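Local coordinates for protein CopC (Methylosinus trichosporium OB3b, PDB 5ICU) that binds copper(II) and, as a periplasmic member of the CopC family with a cupredoxin-like beta fold, probably takes part in copper homeostasis as a chaperone, at residues S35-I39 with L61-A65; G71-F77 with G89-V95. Where two conformers were deposited one is given. Residue numbers count along the deposited sequence, not the author numbering.

Contact 1 (S35-I39 with L61-A65); sequences SSISI and LTLDA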
# COMPACT_ATOMS: atom_id res chain seq x y z
N SER A 35 -0.68 9.39 8.40
CA SER A 35 -0.26 8.05 7.93
C SER A 35 0.34 8.18 6.54
O SER A 35 -0.07 9.02 5.75
CB SER A 35 -1.45 7.10 7.96
OG SER A 35 -1.85 6.89 9.31
N SER A 36 1.26 7.29 6.22
CA SER A 36 2.01 7.33 4.98
C SER A 36 2.06 5.92 4.38
O SER A 36 2.32 4.95 5.09
CB SER A 36 3.42 7.81 5.22
OG SER A 36 4.19 7.83 4.04
N ILE A 37 1.81 5.83 3.07
CA ILE A 37 2.01 4.62 2.29
C ILE A 37 2.88 5.06 1.12
O ILE A 37 2.61 6.09 0.49
CB ILE A 37 0.69 4.03 1.75
CG1 ILE A 37 -0.34 3.87 2.86
CG2 ILE A 37 0.97 2.70 1.07
CD1 ILE A 37 -1.74 3.54 2.39
N SER A 38 3.86 4.23 0.80
CA SER A 38 4.74 4.48 -0.33
C SER A 38 4.86 3.23 -1.19
O SER A 38 4.86 2.12 -0.68
CB SER A 38 6.17 4.82 0.10
OG SER A 38 6.18 5.98 0.92
N ILE A 39 4.98 3.41 -2.50
CA ILE A 39 5.37 2.34 -3.40
C ILE A 39 6.75 2.61 -3.90
O ILE A 39 7.04 3.71 -4.40
CB ILE A 39 4.39 2.25 -4.60
CG1 ILE A 39 2.95 2.00 -4.12
CG2 ILE A 39 4.83 1.19 -5.59
CD1 ILE A 39 1.92 2.04 -5.22
N LEU A 61 -6.97 2.36 4.87
CA LEU A 61 -6.32 3.42 4.10
C LEU A 61 -6.22 2.99 2.69
O LEU A 61 -6.05 1.79 2.40
CB LEU A 61 -4.91 3.72 4.60
CG LEU A 61 -4.77 4.33 5.98
CD1 LEU A 61 -3.32 4.37 6.32
CD2 LEU A 61 -5.41 5.71 6.05
N THR A 62 -6.22 3.96 1.78
CA THR A 62 -5.92 3.66 0.36
C THR A 62 -4.88 4.62 -0.20
O THR A 62 -4.66 5.74 0.33
CB THR A 62 -7.17 3.70 -0.53
OG1 THR A 62 -7.70 5.02 -0.55
CG2 THR A 62 -8.23 2.71 -0.10
N LEU A 63 -4.18 4.16 -1.25
CA LEU A 63 -3.24 5.00 -1.99
C LEU A 63 -3.53 4.78 -3.48
O LEU A 63 -3.45 3.64 -3.95
CB LEU A 63 -1.81 4.59 -1.66
CG LEU A 63 -0.73 5.31 -2.50
CD1 LEU A 63 -0.78 6.81 -2.28
CD2 LEU A 63 0.60 4.70 -2.15
N ASP A 64 -3.81 5.87 -4.20
CA ASP A 64 -3.99 5.78 -5.67
C ASP A 64 -2.64 5.61 -6.32
O ASP A 64 -1.71 6.38 -6.06
CB ASP A 64 -4.66 7.03 -6.16
CG ASP A 64 -6.12 7.09 -5.76
OD1 ASP A 64 -6.71 6.07 -5.33
OD2 ASP A 64 -6.69 8.19 -5.89
N ALA A 65 -2.49 4.57 -7.13
CA ALA A 65 -1.20 4.31 -7.80
C ALA A 65 -1.23 4.89 -9.20
O ALA A 65 -2.22 4.76 -9.90
CB ALA A 65 -0.93 2.83 -7.86
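Residues 35-39 and 61-65 face each other across the core of the CopC beta sandwich, one in each of its two sheets. The strand axes approach to 8.0 Å and run in broadly the same sense, crossing at -38°, a separation set by interleaved side chains and too wide for main-chain pairing.

The joining forces are apolar. Ser35, Ile37 and Ile39 send their CA-to-CB bonds toward the other strand, as do Leu61 and Leu63. Ile37 fits between the two leucines: its CD1 lies 3.9 Å from Leu61 CB and its CG2 3.8 Å from Leu63 CD2. Leu63 CD2 is also 4.1 Å from Ile39 CG1, so this one methyl touches both isoleucines. Leu24 of strand 21-26 and Val75 of strand 71-80 pack against Ile37 from the two sheets.

The hydroxyls of Ser35 and Ser36 find their partners outside the pair. Ser35 OG hydrogen-bonds to Glu31 O and Leu80 N, and Ser36, whose CB points away, bonds through OG to Glu49.

Small groups close the ends of the interface. Ser35 CB rests 3.7 Å from Leu61 CD1, and at the other end Ile39 CD1 meets Ala65 CB at 4.0 Å.

Contact 2 (G71-F77 with G89-V95); sequences GSYVVKF and GKYEFTV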
# COMPACT_ATOMS: atom_id res chain seq x y z
N GLY A 71 6.89 -5.61 -13.28
CA GLY A 71 8.00 -5.85 -12.38
C GLY A 71 7.54 -5.89 -10.93
O GLY A 71 6.35 -5.91 -10.62
N SER A 72 8.53 -5.94 -10.04
CA SER A 72 8.26 -6.07 -8.62
C SER A 72 8.33 -4.71 -7.92
O SER A 72 9.05 -3.79 -8.34
CB SER A 72 9.23 -7.03 -7.98
OG SER A 72 10.51 -6.44 -7.84
N TYR A 73 7.51 -4.60 -6.87
CA TYR A 73 7.35 -3.39 -6.06
C TYR A 73 7.29 -3.73 -4.60
O TYR A 73 6.91 -4.82 -4.22
CB TYR A 73 6.05 -2.64 -6.47
CG TYR A 73 6.09 -2.12 -7.89
CD1 TYR A 73 5.69 -2.95 -8.94
CD2 TYR A 73 6.57 -0.88 -8.19
CE1 TYR A 73 5.78 -2.52 -10.24
CE2 TYR A 73 6.68 -0.45 -9.50
CZ TYR A 73 6.27 -1.27 -10.52
OH TYR A 73 6.39 -0.82 -11.84
N VAL A 74 7.64 -2.75 -3.78
CA VAL A 74 7.42 -2.84 -2.35
C VAL A 74 6.50 -1.73 -1.94
O VAL A 74 6.69 -0.57 -2.30
CB VAL A 74 8.77 -2.82 -1.59
CG1 VAL A 74 8.59 -2.49 -0.11
CG2 VAL A 74 9.45 -4.18 -1.73
N VAL A 75 5.50 -2.12 -1.15
CA VAL A 75 4.64 -1.21 -0.45
C VAL A 75 5.21 -1.08 0.92
O VAL A 75 5.35 -2.10 1.61
CB VAL A 75 3.21 -1.76 -0.37
CG1 VAL A 75 2.37 -0.84 0.51
CG2 VAL A 75 2.59 -1.92 -1.76
N LYS A 76 5.49 0.15 1.35
CA LYS A 76 5.83 0.38 2.76
C LYS A 76 4.83 1.31 3.35
O LYS A 76 4.22 2.10 2.66
CB LYS A 76 7.26 0.86 2.94
CG LYS A 76 7.61 2.22 2.39
CD LYS A 76 9.06 2.62 2.66
CE LYS A 76 9.35 4.08 2.32
NZ LYS A 76 10.78 4.45 2.56
N PHE A 77 4.67 1.24 4.66
CA PHE A 77 3.67 2.06 5.35
C PHE A 77 4.15 2.43 6.73
O PHE A 77 4.83 1.66 7.36
CB PHE A 77 2.28 1.44 5.36
CG PHE A 77 2.23 0.08 5.96
CD1 PHE A 77 2.43 -1.04 5.16
CD2 PHE A 77 2.02 -0.14 7.33
CE1 PHE A 77 2.43 -2.32 5.68
CE2 PHE A 77 2.00 -1.43 7.86
CZ PHE A 77 2.24 -2.50 7.03
N GLY A 89 5.43 -1.05 8.42
CA GLY A 89 5.56 -2.38 7.81
C GLY A 89 5.79 -2.19 6.32
O GLY A 89 5.93 -1.09 5.81
N LYS A 90 5.87 -3.31 5.63
CA LYS A 90 6.27 -3.35 4.23
C LYS A 90 6.06 -4.75 3.65
O LYS A 90 6.17 -5.72 4.38
CB LYS A 90 7.71 -2.88 4.02
CG LYS A 90 8.81 -3.73 4.66
CD LYS A 90 8.90 -3.54 6.16
CE LYS A 90 10.13 -4.17 6.75
NZ LYS A 90 10.13 -4.04 8.23
N TYR A 91 5.76 -4.79 2.37
CA TYR A 91 5.66 -6.08 1.67
C TYR A 91 5.86 -5.89 0.19
O TYR A 91 5.78 -4.78 -0.30
CB TYR A 91 4.31 -6.75 1.95
CG TYR A 91 3.10 -5.97 1.41
CD1 TYR A 91 2.64 -6.16 0.10
CD2 TYR A 91 2.38 -5.06 2.19
CE1 TYR A 91 1.56 -5.43 -0.39
CE2 TYR A 91 1.31 -4.36 1.71
CZ TYR A 91 0.88 -4.56 0.42
OH TYR A 91 -0.21 -3.88 -0.07
N GLU A 92 6.12 -6.99 -0.52
CA GLU A 92 6.39 -6.95 -1.94
C GLU A 92 5.19 -7.48 -2.71
O GLU A 92 4.45 -8.32 -2.22
CB GLU A 92 7.64 -7.78 -2.23
CG GLU A 92 8.12 -7.82 -3.68
CD GLU A 92 7.64 -8.99 -4.52
OE1 GLU A 92 7.18 -10.03 -3.99
OE2 GLU A 92 7.72 -8.88 -5.75
N PHE A 93 5.03 -6.99 -3.94
CA PHE A 93 4.10 -7.63 -4.90
C PHE A 93 4.67 -7.44 -6.29
O PHE A 93 5.54 -6.63 -6.48
CB PHE A 93 2.67 -7.11 -4.80
CG PHE A 93 2.48 -5.73 -5.34
CD1 PHE A 93 2.71 -4.63 -4.58
CD2 PHE A 93 2.05 -5.54 -6.67
CE1 PHE A 93 2.52 -3.36 -5.08
CE2 PHE A 93 1.86 -4.28 -7.17
CZ PHE A 93 2.10 -3.17 -6.39
N THR A 94 4.16 -8.23 -7.23
CA THR A 94 4.65 -8.19 -8.61
C THR A 94 3.52 -7.93 -9.58
O THR A 94 2.43 -8.51 -9.45
CB THR A 94 5.34 -9.52 -8.97
OG1 THR A 94 6.47 -9.73 -8.10
CG2 THR A 94 5.85 -9.45 -10.41
N VAL A 95 3.78 -7.01 -10.51
CA VAL A 95 2.90 -6.76 -11.67
C VAL A 95 3.43 -7.63 -12.79
O VAL A 95 4.52 -7.42 -13.27
CB VAL A 95 2.90 -5.28 -12.07
CG1 VAL A 95 2.02 -5.04 -13.28
CG2 VAL A 95 2.43 -4.41 -10.89
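Antiparallel pairing of strands 71-80 and 86-95 forms a beta hairpin at the heart of the larger sheet of the sandwich, with strand 36-40 beside one arm and strand 14-15 beside the other. From Gly71-Val95 to Phe77-Gly89 the register is unbroken. Its four hydrogen-bonded pairs each contribute two N-H...O bonds of 2.8 to 3.0 Å, among them Val75 N to Tyr91 O and Tyr91 N to Val75 O, both 2.8 Å.

On the face that carries Tyr73, Val75, Phe77, Tyr91 and Phe93, three aromatic rings each lie over the residue directly opposite in a hydrogen-bonded pair. Val75 CB sits 3.9 Å from the centroid of the Tyr91 ring and Tyr73 CB 4.2 Å from that of Phe93, both CH-pi contacts. Phe77 reaches over Gly89, whose CA is 3.8 Å from the ring centroid; a CB there would clash with the ring. Leu24 of the opposing sheet touches both Phe77 and Tyr91.

The other face carries Ser72, Val74, Lys76, Lys90, Glu92 and Thr94, where Thr94 OG1 donates to Glu92 OE2 at 2.8 Å. Lys90 forms a salt bridge with Glu88. This division, aromatic and aliphatic groups inward and mostly polar ones outward, gives the sheet one core face and one toward solvent.

From the N terminus, after strands 4-8, 14-15 and 21-26, the chain reaches 35-39, passes through strand 46-50, and returns at 61-65, where contact 1 closes a loop between the two sheets. Contact 2 opens only afterwards, at 71-77, and closes at 89-95 through the turn of the hairpin, so the two follow in series. They are joined laterally as well, because strands 36-40 and 71-80 are sheet neighbours: Ser38 N lies 2.8 Å from Lys76 O, a probable hydrogen bond, and Ile39 CG2 packs 3.7 Å from Tyr73 CD2. Contact 2 thus builds the larger sheet within its plane, while contact 1 fastens that sheet to strand 60-64 of the smaller one.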